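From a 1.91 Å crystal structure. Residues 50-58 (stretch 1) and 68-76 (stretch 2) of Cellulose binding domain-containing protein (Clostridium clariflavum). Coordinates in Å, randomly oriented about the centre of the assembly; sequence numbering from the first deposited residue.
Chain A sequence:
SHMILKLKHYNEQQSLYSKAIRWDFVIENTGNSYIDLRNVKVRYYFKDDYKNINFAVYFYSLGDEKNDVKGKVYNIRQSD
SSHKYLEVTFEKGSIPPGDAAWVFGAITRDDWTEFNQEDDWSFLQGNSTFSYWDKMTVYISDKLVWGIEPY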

ATOM      1  N   TYR A  50      17.953   0.513  21.034  1.00 21.82           N
ATOM      2  CA  TYR A  50      19.226  -0.175  21.189  1.00 24.54           C
ATOM      3  C   TYR A  50      20.031  -0.044  19.856  1.00 27.18           C
ATOM      4  O   TYR A  50      19.579  -0.496  18.820  1.00 26.28           O
ATOM      5  N   LYS A  51      21.230   0.519  19.899  1.00 24.50           N
ATOM      6  CA  LYS A  51      21.973   0.836  18.678  1.00 26.50           C
ATOM      7  C   LYS A  51      22.480  -0.407  17.877  1.00 36.07           C
ATOM      8  O   LYS A  51      22.342  -0.456  16.641  1.00 41.78           O
ATOM      9  N   ASN A  52      22.943  -1.440  18.573  1.00 27.75           N
ATOM     10  CA  ASN A  52      23.623  -2.593  17.931  1.00 22.87           C
ATOM     11  C   ASN A  52      22.673  -3.788  17.708  1.00 21.72           C
ATOM     12  O   ASN A  52      22.508  -4.649  18.578  1.00 22.11           O
ATOM     13  N   ILE A  53      22.030  -3.814  16.552  1.00 20.84           N
ATOM     14  CA  ILE A  53      21.091  -4.870  16.207  1.00 22.36           C
ATOM     15  C   ILE A  53      21.783  -5.908  15.280  1.00 24.74           C
ATOM     16  O   ILE A  53      22.488  -5.556  14.342  1.00 23.88           O
ATOM     17  N   ASN A  54      21.628  -7.190  15.570  1.00 20.59           N
ATOM     18  CA  ASN A  54      22.219  -8.232  14.762  1.00 20.24           C
ATOM     19  C   ASN A  54      21.138  -8.842  13.838  1.00 23.43           C
ATOM     20  O   ASN A  54      19.956  -8.853  14.172  1.00 24.26           O
ATOM     21  N   PHE A  55      21.550  -9.320  12.679  1.00 21.94           N
ATOM     22  CA  PHE A  55      20.606  -9.730  11.641  1.00 21.02           C
ATOM     23  C   PHE A  55      20.945 -11.186  11.314  1.00 23.06           C
ATOM     24  O   PHE A  55      22.125 -11.524  11.151  1.00 20.82           O
ATOM     25  N   ALA A  56      19.956 -12.058  11.284  1.00 21.42           N
ATOM     26  CA  ALA A  56      20.231 -13.490  10.999  1.00 24.63           C
ATOM     27  C   ALA A  56      19.236 -13.929   9.934  1.00 24.60           C
ATOM     28  O   ALA A  56      18.097 -13.512   9.990  1.00 22.94           O
ATOM     29  N   VAL A  57      19.707 -14.684   8.933  1.00 20.46           N
ATOM     30  CA  VAL A  57      18.850 -15.203   7.876  1.00 21.89           C
ATOM     31  C   VAL A  57      18.738 -16.701   8.102  1.00 19.77           C
ATOM     32  O   VAL A  57      19.759 -17.417   8.159  1.00 21.64           O
ATOM     33  N   TYR A  58      17.513 -17.191   8.306  1.00 19.13           N
ATOM     34  CA  TYR A  58      17.358 -18.631   8.574  1.00 16.69           C
ATOM     35  C   TYR A  58      17.017 -19.450   7.304  1.00 19.04           C
ATOM     36  O   TYR A  58      17.187 -20.651   7.296  1.00 24.46           O
ATOM     37  N   ASP A  68      23.842 -14.191   0.360  1.00 30.49           N
ATOM     38  CA  ASP A  68      22.958 -13.510  -0.625  1.00 28.79           C
ATOM     39  C   ASP A  68      21.934 -12.552  -0.060  1.00 28.53           C
ATOM     40  O   ASP A  68      21.385 -11.763  -0.823  1.00 28.84           O
ATOM     41  N   VAL A  69      21.622 -12.654   1.235  1.00 27.58           N
ATOM     42  CA  VAL A  69      20.575 -11.842   1.824  1.00 23.48           C
ATOM     43  C   VAL A  69      21.250 -10.920   2.851  1.00 27.20           C
ATOM     44  O   VAL A  69      21.974 -11.413   3.712  1.00 26.87           O
ATOM     45  N   LYS A  70      21.076  -9.602   2.727  1.00 23.39           N
ATOM     46  CA  LYS A  70      21.782  -8.643   3.598  1.00 23.27           C
ATOM     47  C   LYS A  70      20.783  -7.815   4.388  1.00 24.56           C
ATOM     48  O   LYS A  70      19.686  -7.564   3.902  1.00 23.98           O
ATOM     49  N   GLY A  71      21.157  -7.372   5.586  1.00 22.98           N
ATOM     50  CA  GLY A  71      20.228  -6.582   6.369  1.00 20.10           C
ATOM     51  C   GLY A  71      20.957  -5.428   7.050  1.00 23.71           C
ATOM     52  O   GLY A  71      22.071  -5.594   7.529  1.00 24.25           O
ATOM     53  N   LYS A  72      20.337  -4.258   7.097  1.00 20.46           N
ATOM     54  CA  LYS A  72      20.929  -3.143   7.839  1.00 21.36           C
ATOM     55  C   LYS A  72      19.789  -2.334   8.458  1.00 22.24           C
ATOM     56  O   LYS A  72      18.721  -2.162   7.837  1.00 19.15           O
ATOM     57  N   VAL A  73      19.995  -1.824   9.675  1.00 21.60           N
ATOM     58  CA  VAL A  73      18.946  -1.001  10.306  1.00 19.06           C
ATOM     59  C   VAL A  73      19.238   0.480  10.027  1.00 23.82           C
ATOM     60  O   VAL A  73      20.408   0.924  10.132  1.00 22.06           O
ATOM     61  N   TYR A  74      18.187   1.232   9.694  1.00 21.37           N
ATOM     62  CA  TYR A  74      18.306   2.678   9.432  1.00 24.69           C
ATOM     63  C   TYR A  74      17.359   3.447  10.329  1.00 24.12           C
ATOM     64  O   TYR A  74      16.261   2.964  10.660  1.00 20.50           O
ATOM     65  N   ASN A  75      17.738   4.678  10.682  1.00 24.52           N
ATOM     66  CA  ASN A  75      16.789   5.615  11.278  1.00 24.28           C
ATOM     67  C   ASN A  75      15.904   6.301  10.257  1.00 29.46           C
ATOM     68  O   ASN A  75      16.354   6.658   9.159  1.00 28.99           O
ATOM     69  N   ILE A  76      14.653   6.521  10.609  1.00 29.81           N
ATOM     70  CA  ILE A  76      13.751   7.188   9.684  1.00 31.61           C
ATOM     71  C   ILE A  76      14.090   8.675   9.545  1.00 37.04           C
ATOM     72  O   ILE A  76      14.146   9.220   8.429  1.00 43.57           O
TER

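Two strands, 53-58 and 69-75, face each other through their side chains, running nearly antiparallel (156°) with axes 7.4 Å apart at closest approach and no hydrogen bond between them. Ile 53, Phe 55 and Val 57 point toward Val 73, Gly 71 and Val 69, their respective CA neighbours across the gap. The main bump is Phe 55 (chi1 t, chi2 75°), and its hollow is Gly 71: with no side chain in the way, the ring lies flat over the glycine, whose CA sits 3.5 Å from the ring centroid and only 6° off the ring normal, a CH-pi contact. Phe 55 CE2 comes within 3.3 Å of Gly 71 N; a CB on residue 71 would fall 2.4 Å from Phe 55 CD1, a clash. Of the three CA pairs in register, Phe 55 CA and Gly 71 CA are the nearest, at 6.2 Å. Aliphatic contacts flank the ring: Val 57 CG2 meets Val 69 CG1 at 3.7 Å (both valines t), and Ile 53 CG2 meets Val 73 CG2 at 3.9 Å (Ile 53 m, m; Val 73 t). Past the Ile 53/Val 73 pair, Lys 51 starts away but curls back (t, p, p, t). Water 1 bridges its end to Asn 75: the water O accepts from Lys 51 NZ (2.9 Å) and donates to Asn 75 OD1 (3.1 Å).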

ATOM      1  CB  TYR A  50      19.024  -1.678  21.537  1.00 21.95           C
ATOM      2  CG  TYR A  50      20.332  -2.289  21.993  1.00 23.31           C
ATOM      3  CD1 TYR A  50      20.836  -2.007  23.260  1.00 22.06           C
ATOM      4  CD2 TYR A  50      21.067  -3.111  21.155  1.00 23.07           C
ATOM      5  CE1 TYR A  50      22.032  -2.503  23.690  1.00 25.09           C
ATOM      6  CE2 TYR A  50      22.269  -3.656  21.575  1.00 23.56           C
ATOM      7  CZ  TYR A  50      22.753  -3.338  22.838  1.00 25.92           C
ATOM      8  OH  TYR A  50      23.934  -3.835  23.265  1.00 25.01           O
ATOM      9  CB  LYS A  51      23.101   1.816  18.962  1.00 34.56           C
ATOM     10  CG  LYS A  51      24.063   2.093  17.789  1.00 50.61           C
ATOM     11  CD  LYS A  51      23.403   2.843  16.612  1.00 61.45           C
ATOM     12  CE  LYS A  51      22.725   4.178  17.012  1.00 68.40           C
ATOM     13  NZ  LYS A  51      21.538   4.480  16.091  1.00 70.90           N
ATOM     14  CB  ASN A  52      24.779  -3.011  18.810  1.00 25.74           C
ATOM     15  CG  ASN A  52      25.717  -4.003  18.109  1.00 31.10           C
ATOM     16  OD1 ASN A  52      25.478  -4.388  16.945  1.00 30.91           O
ATOM     17  ND2 ASN A  52      26.778  -4.411  18.810  1.00 32.24           N
ATOM     18  CB  ILE A  53      19.928  -4.256  15.458  1.00 21.71           C
ATOM     19  CG1 ILE A  53      19.214  -3.226  16.340  1.00 22.80           C
ATOM     20  CG2 ILE A  53      18.920  -5.357  14.985  1.00 19.75           C
ATOM     21  CD1 ILE A  53      18.648  -3.818  17.628  1.00 24.15           C
ATOM     22  CB  ASN A  54      22.859  -9.280  15.668  1.00 20.22           C
ATOM     23  CG  ASN A  54      24.071  -8.722  16.413  1.00 28.20           C
ATOM     24  OD1 ASN A  54      24.740  -7.814  15.916  1.00 34.07           O
ATOM     25  ND2 ASN A  54      24.329  -9.223  17.599  1.00 25.43           N
ATOM     26  CB  PHE A  55      20.877  -8.848  10.419  1.00 20.87           C
ATOM     27  CG  PHE A  55      20.142  -9.271   9.180  1.00 21.93           C
ATOM     28  CD1 PHE A  55      18.801  -9.018   9.079  1.00 20.38           C
ATOM     29  CD2 PHE A  55      20.832  -9.844   8.104  1.00 23.03           C
ATOM     30  CE1 PHE A  55      18.088  -9.371   7.934  1.00 19.63           C
ATOM     31  CE2 PHE A  55      20.156 -10.185   6.932  1.00 18.82           C
ATOM     32  CZ  PHE A  55      18.758  -9.928   6.853  1.00 18.43           C
ATOM     33  CB  ALA A  56      20.077 -14.320  12.243  1.00 27.30           C
ATOM     34  CB  VAL A  57      19.442 -14.921   6.459  1.00 26.66           C
ATOM     35  CG1 VAL A  57      18.531 -15.508   5.388  1.00 22.53           C
ATOM     36  CG2 VAL A  57      19.578 -13.393   6.267  1.00 19.54           C
ATOM     37  CB  TYR A  58      16.218 -18.847   9.585  1.00 18.58           C
ATOM     38  CG  TYR A  58      16.480 -18.212  10.917  1.00 20.30           C
ATOM     39  CD1 TYR A  58      17.776 -18.185  11.440  1.00 24.01           C
ATOM     40  CD2 TYR A  58      15.421 -17.677  11.686  1.00 23.81           C
ATOM     41  CE1 TYR A  58      18.032 -17.619  12.706  1.00 25.18           C
ATOM     42  CE2 TYR A  58      15.641 -17.147  12.945  1.00 25.10           C
ATOM     43  CZ  TYR A  58      16.937 -17.092  13.441  1.00 26.19           C
ATOM     44  OH  TYR A  58      17.171 -16.513  14.665  1.00 27.73           O
ATOM     45  CB  ASP A  68      22.238 -14.516  -1.528  1.00 28.94           C
ATOM     46  CG  ASP A  68      23.227 -15.356  -2.360  1.00 38.19           C
ATOM     47  OD1 ASP A  68      24.403 -14.945  -2.461  1.00 36.70           O
ATOM     48  OD2 ASP A  68      22.833 -16.403  -2.929  1.00 42.73           O
ATOM     49  CB  VAL A  69      19.523 -12.685   2.535  1.00 20.83           C
ATOM     50  CG1 VAL A  69      18.434 -11.742   3.119  1.00 18.92           C
ATOM     51  CG2 VAL A  69      18.869 -13.690   1.561  1.00 21.91           C
ATOM     52  CB  LYS A  70      22.642  -7.688   2.742  1.00 22.21           C
ATOM     53  CG  LYS A  70      23.681  -8.423   1.856  1.00 28.53           C
ATOM     54  CD  LYS A  70      24.640  -9.219   2.704  1.00 31.83           C
ATOM     55  CE  LYS A  70      25.848  -9.704   1.887  1.00 42.34           C
ATOM     56  NZ  LYS A  70      26.677 -10.634   2.749  1.00 45.97           N
ATOM     57  CB  LYS A  72      21.686  -2.261   6.856  1.00 21.28           C
ATOM     58  CG  LYS A  72      22.408  -1.084   7.484  1.00 30.72           C
ATOM     59  CD  LYS A  72      23.283  -0.468   6.364  1.00 41.70           C
ATOM     60  CE  LYS A  72      24.148   0.720   6.810  1.00 50.02           C
ATOM     61  NZ  LYS A  72      24.186   0.811   8.284  1.00 53.88           N
ATOM     62  CB  VAL A  73      18.916  -1.288  11.829  1.00 22.10           C
ATOM     63  CG1 VAL A  73      18.003  -0.289  12.587  1.00 23.00           C
ATOM     64  CG2 VAL A  73      18.459  -2.757  12.058  1.00 19.93           C
ATOM     65  CB  TYR A  74      17.911   2.979   7.955  1.00 20.47           C
ATOM     66  CG  TYR A  74      18.813   2.356   6.946  1.00 27.11           C
ATOM     67  CD1 TYR A  74      18.585   1.041   6.501  1.00 24.18           C
ATOM     68  CD2 TYR A  74      19.910   3.067   6.430  1.00 25.75           C
ATOM     69  CE1 TYR A  74      19.407   0.486   5.552  1.00 23.04           C
ATOM     70  CE2 TYR A  74      20.761   2.490   5.501  1.00 32.25           C
ATOM     71  CZ  TYR A  74      20.474   1.188   5.069  1.00 29.37           C
ATOM     72  OH  TYR A  74      21.264   0.586   4.142  1.00 29.41           O
ATOM     73  CB  ASN A  75      17.560   6.692  12.054  1.00 31.74           C
ATOM     74  CG  ASN A  75      17.817   6.259  13.467  1.00 40.26           C
ATOM     75  OD1 ASN A  75      18.784   5.578  13.735  1.00 41.51           O
ATOM     76  ND2 ASN A  75      16.883   6.569  14.366  1.00 48.04           N
ATOM     77  CB  ILE A  76      12.265   6.941  10.065  1.00 24.96           C
ATOM     78  CG1 ILE A  76      11.968   5.467   9.811  1.00 27.13           C
ATOM     79  CG2 ILE A  76      11.296   7.945   9.267  1.00 26.45           C
ATOM     80  CD1 ILE A  76      10.602   5.047  10.315  1.00 28.85           C
TER
HETATM   81  O   HOH W   1      20.630   3.054  13.741  1.00 55.22           O